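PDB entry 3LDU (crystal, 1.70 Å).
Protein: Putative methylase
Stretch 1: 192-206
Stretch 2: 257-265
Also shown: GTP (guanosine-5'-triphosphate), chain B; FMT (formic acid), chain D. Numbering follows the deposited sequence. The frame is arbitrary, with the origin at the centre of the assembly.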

ATOM      1  N   PRO A 192      -9.311 -10.420 -12.314  1.00 25.08           N
ATOM      2  CA  PRO A 192      -8.818 -11.777 -12.570  1.00 26.97           C
ATOM      3  C   PRO A 192      -7.561 -11.809 -13.432  1.00 27.80           C
ATOM      4  O   PRO A 192      -7.159 -12.889 -13.859  1.00 27.88           O
ATOM      5  CB  PRO A 192      -9.975 -12.440 -13.331  1.00 32.43           C
ATOM      6  CG  PRO A 192     -11.103 -11.435 -13.342  1.00 33.01           C
ATOM      7  CD  PRO A 192     -10.496 -10.104 -13.129  1.00 30.66           C
ATOM      8  N   TRP A 193      -6.934 -10.664 -13.679  1.00 26.72           N
ATOM      9  CA  TRP A 193      -5.772 -10.648 -14.564  1.00 26.93           C
ATOM     10  C   TRP A 193      -4.645 -11.527 -14.035  1.00 25.51           C
ATOM     11  O   TRP A 193      -4.362 -11.538 -12.834  1.00 26.76           O
ATOM     12  CB  TRP A 193      -5.241  -9.225 -14.787  1.00 29.57           C
ATOM     13  CG  TRP A 193      -4.010  -9.220 -15.665  1.00 28.26           C
ATOM     14  CD1 TRP A 193      -3.981  -9.294 -17.030  1.00 23.31           C
ATOM     15  CD2 TRP A 193      -2.637  -9.189 -15.234  1.00 23.42           C
ATOM     16  NE1 TRP A 193      -2.677  -9.298 -17.479  1.00 24.93           N
ATOM     17  CE2 TRP A 193      -1.835  -9.240 -16.396  1.00 22.45           C
ATOM     18  CE3 TRP A 193      -2.009  -9.125 -13.982  1.00 29.12           C
ATOM     19  CZ2 TRP A 193      -0.442  -9.211 -16.343  1.00 21.81           C
ATOM     20  CZ3 TRP A 193      -0.625  -9.102 -13.932  1.00 28.50           C
ATOM     21  CH2 TRP A 193       0.144  -9.151 -15.103  1.00 22.17           C
ATOM     22  N   LYS A 194      -3.986 -12.235 -14.945  1.00 27.31           N
ATOM     23  CA  LYS A 194      -2.814 -13.051 -14.624  1.00 33.61           C
ATOM     24  C   LYS A 194      -1.777 -12.847 -15.726  1.00 28.42           C
ATOM     25  O   LYS A 194      -2.139 -12.590 -16.863  1.00 29.93           O
ATOM     26  CB  LYS A 194      -3.193 -14.537 -14.574  1.00 41.09           C
ATOM     27  CG  LYS A 194      -3.426 -15.089 -13.178  1.00 57.60           C
ATOM     28  CD  LYS A 194      -4.822 -14.768 -12.668  1.00 69.96           C
ATOM     29  CE  LYS A 194      -5.056 -15.368 -11.283  1.00 72.50           C
ATOM     30  NZ  LYS A 194      -6.475 -15.242 -10.844  1.00 72.76           N
ATOM     31  N   ALA A 195      -0.496 -12.966 -15.393  1.00 29.41           N
ATOM     32  CA  ALA A 195       0.570 -12.865 -16.392  1.00 32.87           C
ATOM     33  C   ALA A 195       0.288 -13.773 -17.589  1.00 33.67           C
ATOM     34  O   ALA A 195      -0.060 -14.939 -17.420  1.00 41.28           O
ATOM     35  CB  ALA A 195       1.928 -13.210 -15.757  1.00 33.11           C
ATOM     36  N   GLY A 196       0.427 -13.235 -18.795  1.00 35.51           N
ATOM     37  CA  GLY A 196       0.100 -13.988 -19.993  1.00 36.27           C
ATOM     38  C   GLY A 196      -1.180 -13.516 -20.657  1.00 34.85           C
ATOM     39  O   GLY A 196      -1.345 -13.660 -21.874  1.00 32.07           O
ATOM     40  N   ARG A 197      -2.100 -12.972 -19.864  1.00 28.33           N
ATOM     41  CA  ARG A 197      -3.313 -12.379 -20.421  1.00 30.87           C
ATOM     42  C   ARG A 197      -3.023 -10.955 -20.894  1.00 28.64           C
ATOM     43  O   ARG A 197      -2.233 -10.232 -20.290  1.00 27.48           O
ATOM     44  CB  ARG A 197      -4.439 -12.364 -19.385  1.00 33.66           C
ATOM     45  CG  ARG A 197      -4.825 -13.737 -18.842  1.00 39.95           C
ATOM     46  CD  ARG A 197      -5.455 -14.602 -19.919  1.00 41.93           C
ATOM     47  NE  ARG A 197      -6.652 -13.978 -20.478  1.00 44.15           N
ATOM     48  CZ  ARG A 197      -7.862 -14.072 -19.938  1.00 47.36           C
ATOM     49  NH1 ARG A 197      -8.042 -14.768 -18.819  1.00 47.77           N
ATOM     50  NH2 ARG A 197      -8.891 -13.466 -20.513  1.00 36.97           N
ATOM     51  N   VAL A 198      -3.666 -10.549 -21.985  1.00 26.19           N
ATOM     52  CA  VAL A 198      -3.482  -9.196 -22.491  1.00 22.89           C
ATOM     53  C   VAL A 198      -3.957  -8.165 -21.460  1.00 24.96           C
ATOM     54  O   VAL A 198      -5.056  -8.280 -20.907  1.00 24.81           O
ATOM     55  CB  VAL A 198      -4.262  -8.990 -23.815  1.00 31.97           C
ATOM     56  CG1 VAL A 198      -4.339  -7.528 -24.162  1.00 27.97           C
ATOM     57  CG2 VAL A 198      -3.627  -9.790 -24.950  1.00 33.45           C
ATOM     58  N   LEU A 199      -3.109  -7.176 -21.186  1.00 23.26           N
ATOM     59  CA  LEU A 199      -3.450  -6.086 -20.269  1.00 20.07           C
ATOM     60  C   LEU A 199      -2.996  -4.755 -20.836  1.00 23.07           C
ATOM     61  O   LEU A 199      -1.833  -4.603 -21.232  1.00 22.94           O
ATOM     62  CB  LEU A 199      -2.812  -6.280 -18.892  1.00 22.93           C
ATOM     63  CG  LEU A 199      -2.959  -5.070 -17.955  1.00 16.76           C
ATOM     64  CD1 LEU A 199      -4.433  -4.802 -17.577  1.00 18.16           C
ATOM     65  CD2 LEU A 199      -2.138  -5.274 -16.677  1.00 22.51           C
ATOM     66  N   VAL A 200      -3.922  -3.800 -20.902  1.00 23.89           N
ATOM     67  CA  VAL A 200      -3.623  -2.464 -21.403  1.00 18.12           C
ATOM     68  C   VAL A 200      -4.100  -1.408 -20.415  1.00 23.56           C
ATOM     69  O   VAL A 200      -5.203  -1.504 -19.904  1.00 21.61           O
ATOM     70  CB  VAL A 200      -4.347  -2.193 -22.746  1.00 20.23           C
ATOM     71  CG1 VAL A 200      -3.918  -0.841 -23.310  1.00 19.34           C
ATOM     72  CG2 VAL A 200      -4.061  -3.316 -23.724  1.00 20.83           C
ATOM     73  N   ASP A 201      -3.269  -0.403 -20.155  1.00 19.86           N
ATOM     74  CA  ASP A 201      -3.717   0.810 -19.468  1.00 17.70           C
ATOM     75  C   ASP A 201      -3.543   1.942 -20.474  1.00 18.55           C
ATOM     76  O   ASP A 201      -2.427   2.437 -20.663  1.00 20.70           O
ATOM     77  CB  ASP A 201      -2.863   1.090 -18.219  1.00 17.10           C
ATOM     78  CG  ASP A 201      -3.282   2.368 -17.504  1.00 21.35           C
ATOM     79  OD1 ASP A 201      -4.111   3.110 -18.071  1.00 20.45           O
ATOM     80  OD2 ASP A 201      -2.782   2.641 -16.384  1.00 22.42           O
ATOM     81  N   PRO A 202      -4.642   2.364 -21.122  1.00 23.06           N
ATOM     82  CA  PRO A 202      -4.562   3.313 -22.242  1.00 21.51           C
ATOM     83  C   PRO A 202      -4.477   4.788 -21.829  1.00 20.91           C
ATOM     84  O   PRO A 202      -4.483   5.663 -22.701  1.00 21.92           O
ATOM     85  CB  PRO A 202      -5.856   3.034 -23.018  1.00 20.36           C
ATOM     86  CG  PRO A 202      -6.842   2.668 -21.963  1.00 18.10           C
ATOM     87  CD  PRO A 202      -6.021   1.914 -20.876  1.00 20.53           C
HETATM   88  N   MSE A 203      -4.403   5.056 -20.524  1.00 21.73           N
HETATM   89  CA  MSE A 203      -4.159   6.404 -20.005  1.00 19.56           C
HETATM   90  C   MSE A 203      -3.197   6.244 -18.827  1.00 21.47           C
HETATM   91  O   MSE A 203      -3.512   6.582 -17.683  1.00 20.35           O
HETATM   92  CB  MSE A 203      -5.463   7.059 -19.559  1.00 23.71           C
HETATM   93  CG  MSE A 203      -6.444   7.294 -20.718  1.00 20.60           C
HETATM   94 SE   MSE A 203      -8.245   7.715 -20.085  0.70 25.89          SE
HETATM   95  CE  MSE A 203      -8.796   5.884 -19.705  1.00 24.85           C
ATOM     96  N   CYS A 204      -2.013   5.736 -19.145  1.00 20.43           N
ATOM     97  CA  CYS A 204      -1.157   5.114 -18.141  1.00 20.36           C
ATOM     98  C   CYS A 204      -0.357   6.081 -17.281  1.00 20.02           C
ATOM     99  O   CYS A 204       0.181   5.675 -16.247  1.00 19.72           O
ATOM    100  CB  CYS A 204      -0.218   4.120 -18.812  1.00 20.53           C
ATOM    101  SG  CYS A 204       0.980   4.898 -19.904  1.00 21.46           S
ATOM    102  N   GLY A 205      -0.258   7.338 -17.705  1.00 19.74           N
ATOM    103  CA  GLY A 205       0.538   8.318 -16.986  1.00 19.77           C
ATOM    104  C   GLY A 205       1.959   7.817 -16.772  1.00 21.64           C
ATOM    105  O   GLY A 205       2.580   7.312 -17.698  1.00 21.53           O
ATOM    106  N   SER A 206       2.467   7.924 -15.549  1.00 25.01           N
ATOM    107  CA  SER A 206       3.848   7.509 -15.279  1.00 21.29           C
ATOM    108  C   SER A 206       3.982   6.003 -15.038  1.00 20.71           C
ATOM    109  O   SER A 206       5.037   5.524 -14.606  1.00 22.17           O
ATOM    110  CB  SER A 206       4.425   8.297 -14.108  1.00 27.01           C
ATOM    111  OG  SER A 206       3.537   8.239 -13.015  1.00 30.28           O
ATOM    112  N   LYS A 257       7.625 -15.111 -19.907  1.00 47.79           N
ATOM    113  CA  LYS A 257       7.658 -13.991 -20.829  1.00 48.52           C
ATOM    114  C   LYS A 257       6.238 -13.531 -21.133  1.00 46.07           C
ATOM    115  O   LYS A 257       5.367 -14.333 -21.484  1.00 42.16           O
ATOM    116  CB  LYS A 257       8.384 -14.367 -22.120  1.00 54.63           C
ATOM    117  CG  LYS A 257       9.853 -14.720 -21.934  1.00 63.69           C
ATOM    118  CD  LYS A 257      10.493 -15.043 -23.278  1.00 73.44           C
ATOM    119  CE  LYS A 257      11.955 -15.439 -23.136  1.00 78.53           C
ATOM    120  NZ  LYS A 257      12.560 -15.782 -24.457  1.00 78.82           N
ATOM    121  N   PHE A 258       6.004 -12.238 -20.963  1.00 36.26           N
ATOM    122  CA  PHE A 258       4.733 -11.643 -21.328  1.00 29.71           C
ATOM    123  C   PHE A 258       4.951 -10.159 -21.555  1.00 32.15           C
ATOM    124  O   PHE A 258       6.006  -9.621 -21.221  1.00 28.91           O
ATOM    125  CB  PHE A 258       3.671 -11.880 -20.245  1.00 30.08           C
ATOM    126  CG  PHE A 258       4.021 -11.289 -18.896  1.00 27.05           C
ATOM    127  CD1 PHE A 258       3.576 -10.024 -18.535  1.00 27.21           C
ATOM    128  CD2 PHE A 258       4.795 -12.003 -17.986  1.00 27.27           C
ATOM    129  CE1 PHE A 258       3.899  -9.481 -17.294  1.00 25.05           C
ATOM    130  CE2 PHE A 258       5.116 -11.469 -16.745  1.00 30.63           C
ATOM    131  CZ  PHE A 258       4.672 -10.207 -16.397  1.00 28.01           C
ATOM    132  N   LYS A 259       3.952  -9.511 -22.137  1.00 30.40           N
ATOM    133  CA  LYS A 259       4.015  -8.089 -22.408  1.00 29.42           C
ATOM    134  C   LYS A 259       2.674  -7.472 -22.036  1.00 29.24           C
ATOM    135  O   LYS A 259       1.620  -8.032 -22.345  1.00 31.97           O
ATOM    136  CB  LYS A 259       4.281  -7.843 -23.893  1.00 40.79           C
ATOM    137  CG  LYS A 259       5.193  -6.671 -24.195  1.00 48.77           C
ATOM    138  CD  LYS A 259       6.653  -7.105 -24.169  1.00 53.06           C
ATOM    139  CE  LYS A 259       7.531  -6.174 -24.985  1.00 53.70           C
ATOM    140  NZ  LYS A 259       8.972  -6.493 -24.786  1.00 57.65           N
ATOM    141  N   ILE A 260       2.717  -6.327 -21.368  1.00 22.99           N
ATOM    142  CA  ILE A 260       1.515  -5.533 -21.142  1.00 23.44           C
ATOM    143  C   ILE A 260       1.803  -4.128 -21.674  1.00 24.39           C
ATOM    144  O   ILE A 260       2.972  -3.782 -21.914  1.00 24.15           O
ATOM    145  CB  ILE A 260       1.094  -5.544 -19.653  1.00 20.13           C
ATOM    146  CG1 ILE A 260       2.173  -4.898 -18.787  1.00 16.46           C
ATOM    147  CG2 ILE A 260       0.856  -6.968 -19.199  1.00 22.44           C
ATOM    148  CD1 ILE A 260       1.932  -5.030 -17.280  1.00 19.29           C
ATOM    149  N   TYR A 261       0.752  -3.339 -21.900  1.00 18.08           N
ATOM    150  CA  TYR A 261       0.895  -2.125 -22.693  1.00 17.52           C
ATOM    151  C   TYR A 261       0.294  -0.898 -22.041  1.00 20.39           C
ATOM    152  O   TYR A 261      -0.792  -0.963 -21.485  1.00 23.13           O
ATOM    153  CB  TYR A 261       0.186  -2.325 -24.041  1.00 22.03           C
ATOM    154  CG  TYR A 261       0.793  -3.430 -24.852  1.00 24.97           C
ATOM    155  CD1 TYR A 261       1.724  -3.151 -25.842  1.00 25.33           C
ATOM    156  CD2 TYR A 261       0.453  -4.758 -24.617  1.00 29.49           C
ATOM    157  CE1 TYR A 261       2.304  -4.171 -26.589  1.00 34.30           C
ATOM    158  CE2 TYR A 261       1.023  -5.781 -25.357  1.00 35.05           C
ATOM    159  CZ  TYR A 261       1.948  -5.481 -26.337  1.00 39.37           C
ATOM    160  OH  TYR A 261       2.518  -6.496 -27.071  1.00 45.47           O
ATOM    161  N   GLY A 262       0.993   0.229 -22.156  1.00 20.46           N
ATOM    162  CA  GLY A 262       0.459   1.494 -21.683  1.00 19.46           C
ATOM    163  C   GLY A 262       0.449   2.514 -22.808  1.00 22.82           C
ATOM    164  O   GLY A 262       1.358   2.526 -23.648  1.00 23.65           O
ATOM    165  N   TYR A 263      -0.588   3.349 -22.835  1.00 20.65           N
ATOM    166  CA  TYR A 263      -0.644   4.507 -23.730  1.00 19.61           C
ATOM    167  C   TYR A 263      -0.994   5.756 -22.941  1.00 17.40           C
ATOM    168  O   TYR A 263      -1.711   5.681 -21.944  1.00 22.06           O
ATOM    169  CB  TYR A 263      -1.697   4.304 -24.830  1.00 19.76           C
ATOM    170  CG  TYR A 263      -1.443   3.068 -25.641  1.00 20.82           C
ATOM    171  CD1 TYR A 263      -0.562   3.093 -26.710  1.00 23.18           C
ATOM    172  CD2 TYR A 263      -2.066   1.868 -25.324  1.00 24.61           C
ATOM    173  CE1 TYR A 263      -0.301   1.961 -27.438  1.00 25.44           C
ATOM    174  CE2 TYR A 263      -1.818   0.725 -26.054  1.00 25.45           C
ATOM    175  CZ  TYR A 263      -0.940   0.782 -27.116  1.00 27.98           C
ATOM    176  OH  TYR A 263      -0.671  -0.346 -27.850  1.00 30.26           O
ATOM    177  N   ASP A 264      -0.497   6.905 -23.391  1.00 18.45           N
ATOM    178  CA  ASP A 264      -0.915   8.187 -22.826  1.00 22.27           C
ATOM    179  C   ASP A 264      -0.680   9.249 -23.896  1.00 24.60           C
ATOM    180  O   ASP A 264       0.162   9.058 -24.770  1.00 24.69           O
ATOM    181  CB  ASP A 264      -0.102   8.500 -21.554  1.00 19.41           C
ATOM    182  CG  ASP A 264      -0.786   9.523 -20.661  1.00 27.03           C
ATOM    183  OD1 ASP A 264      -1.253   9.138 -19.564  1.00 26.39           O
ATOM    184  OD2 ASP A 264      -0.866  10.709 -21.053  1.00 28.90           O
ATOM    185  N   ILE A 265      -1.424  10.352 -23.853  1.00 22.54           N
ATOM    186  CA  ILE A 265      -1.159  11.443 -24.792  1.00 25.76           C
ATOM    187  C   ILE A 265      -0.097  12.421 -24.283  1.00 25.51           C
ATOM    188  O   ILE A 265       0.351  13.301 -25.026  1.00 24.58           O
ATOM    189  CB  ILE A 265      -2.428  12.234 -25.178  1.00 31.59           C
ATOM    190  CG1 ILE A 265      -3.052  12.882 -23.934  1.00 31.77           C
ATOM    191  CG2 ILE A 265      -3.410  11.340 -25.938  1.00 28.83           C
ATOM    192  CD1 ILE A 265      -4.215  13.795 -24.248  1.00 36.82           C
TER
HETATM  193  PG  GTP B 383      -0.397   6.874 -12.783  0.70 67.03           P
HETATM  194  O1G GTP B 383      -0.482   5.632 -13.644  0.70 70.63           O
HETATM  195  O2G GTP B 383      -0.230   6.449 -11.350  0.70 65.55           O
HETATM  196  O3G GTP B 383       0.806   7.712 -13.150  0.70 62.43           O
HETATM  197  O3B GTP B 383      -1.765   7.720 -12.978  0.70 73.72           O
HETATM  198  PB  GTP B 383      -1.746   9.109 -13.804  0.70 99.85           P
HETATM  199  O1B GTP B 383      -1.689  10.238 -12.804  0.70 98.87           O
HETATM  200  O2B GTP B 383      -0.548   9.188 -14.711  0.70102.45           O
HETATM  201  O3A GTP B 383      -3.109   9.258 -14.659  0.70 44.75           O
HETATM  202  PA  GTP B 383      -3.830  10.708 -14.591  0.70 39.98           P
HETATM  203  O1A GTP B 383      -2.773  11.774 -14.785  0.70 59.58           O
HETATM  204  O2A GTP B 383      -4.521  10.902 -13.263  0.70 55.74           O
HETATM  205  O5' GTP B 383      -4.856  10.820 -15.820  0.90 50.49           O
HETATM  206  C5' GTP B 383      -4.829   9.774 -16.739  0.90 48.50           C
HETATM  207  C4' GTP B 383      -3.819  10.123 -17.825  0.90 43.60           C
HETATM  208  O4' GTP B 383      -4.535  10.074 -19.027  0.90 43.80           O
HETATM  209  C3' GTP B 383      -3.185  11.515 -17.776  0.90 34.80           C
HETATM  210  O3' GTP B 383      -1.786  11.346 -17.708  0.90 32.86           O
HETATM  211  C2' GTP B 383      -3.546  12.195 -19.094  0.90 35.36           C
HETATM  212  O2' GTP B 383      -2.427  12.742 -19.761  0.90 33.59           O
HETATM  213  C1' GTP B 383      -4.023  11.028 -19.922  0.90 36.80           C
HETATM  214  N9  GTP B 383      -5.093  11.309 -20.887  0.90 29.38           N
HETATM  215  C8  GTP B 383      -6.083  12.255 -20.895  0.90 30.85           C
HETATM  216  N7  GTP B 383      -6.823  12.057 -22.020  0.90 34.27           N
HETATM  217  C5  GTP B 383      -6.304  11.011 -22.712  0.90 33.33           C
HETATM  218  C6  GTP B 383      -6.656  10.390 -23.906  0.90 38.65           C
HETATM  219  O6  GTP B 383      -7.624  10.782 -24.576  0.90 36.72           O
HETATM  220  N1  GTP B 383      -5.899   9.319 -24.331  0.90 34.03           N
HETATM  221  C2  GTP B 383      -4.817   8.868 -23.596  0.90 32.61           C
HETATM  222  N2  GTP B 383      -4.133   7.827 -24.041  0.90 30.66           N
HETATM  223  N3  GTP B 383      -4.450   9.488 -22.405  0.90 25.23           N
HETATM  224  C4  GTP B 383      -5.209  10.536 -21.994  0.90 33.81           C
HETATM  225  C   FMT D 385       1.353 -11.130 -24.071  1.00 63.68           C
HETATM  226  O1  FMT D 385       0.149 -11.042 -24.307  1.00 64.37           O
HETATM  227  O2  FMT D 385       1.824 -11.224 -22.938  1.00 62.05           O
HETATM  228  O   HOH W   1      -0.831  -7.584 -23.196  1.00 38.29           O

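This contact is a pair of neighbouring parallel β-strands, 199-201 and 260-264, held by a ladder of backbone hydrogen bonds, packed with apolar side chains at its beginning and closing on GTP at its end. The strands run 17° apart, and the bonds alternate as parallel pairing requires: Tyr-261 N donates to Leu-199 O (3.0 Å), Asp-201 N to Tyr-261 O (2.9 Å), and Tyr-263 N to Asp-201 O (3.0 Å). Beyond the strand the regular pattern slips by one residue: Met-203 N turns to Asp-201 OD1 (3.1 Å), and Cys-204 N donates to Tyr-263 O (2.8 Å). Before it, a water bridges the two stretches, accepting from Leu-199 N and donating to Lys-259 O.

Val-200 and Tyr-261 share one face of the sheet, where the branched valine reaches along to the next aromatic residue: its CG1 lies 3.8 Å from Tyr-263 CE2, at the ring edge. Gly-262 points no side chain to the other face; a CB there would come within 3.0 Å of Cys-204 SG, a clash.

At the entrance, a type II turn from Lys-194 to Arg-197 places Ala-195 CB over the face of Phe-258, 3.9 Å from the ring centroid, where a small methyl makes a close CH-π contact. Gly-196 suits the turn because its backbone angles would jam a CB against the preceding carbonyl. Trp-193 packs its CZ2 3.9 Å from Ile-260 CG2, while its NE1 is satisfied by Arg-197 O at 3.0 Å.

At the far end, Asp-264 joins protein and ligand: OD1 accepts from Gly-205 N (2.8 Å) and from GTP O3' (2.9 Å), while OD2 accepts from GTP O2' (2.9 Å), so one carboxylate grips both ribose hydroxyls. Gly-205 has positive phi, and a CB would collide with GTP O2B. Ser-206 N and OG both donate to GTP O3G.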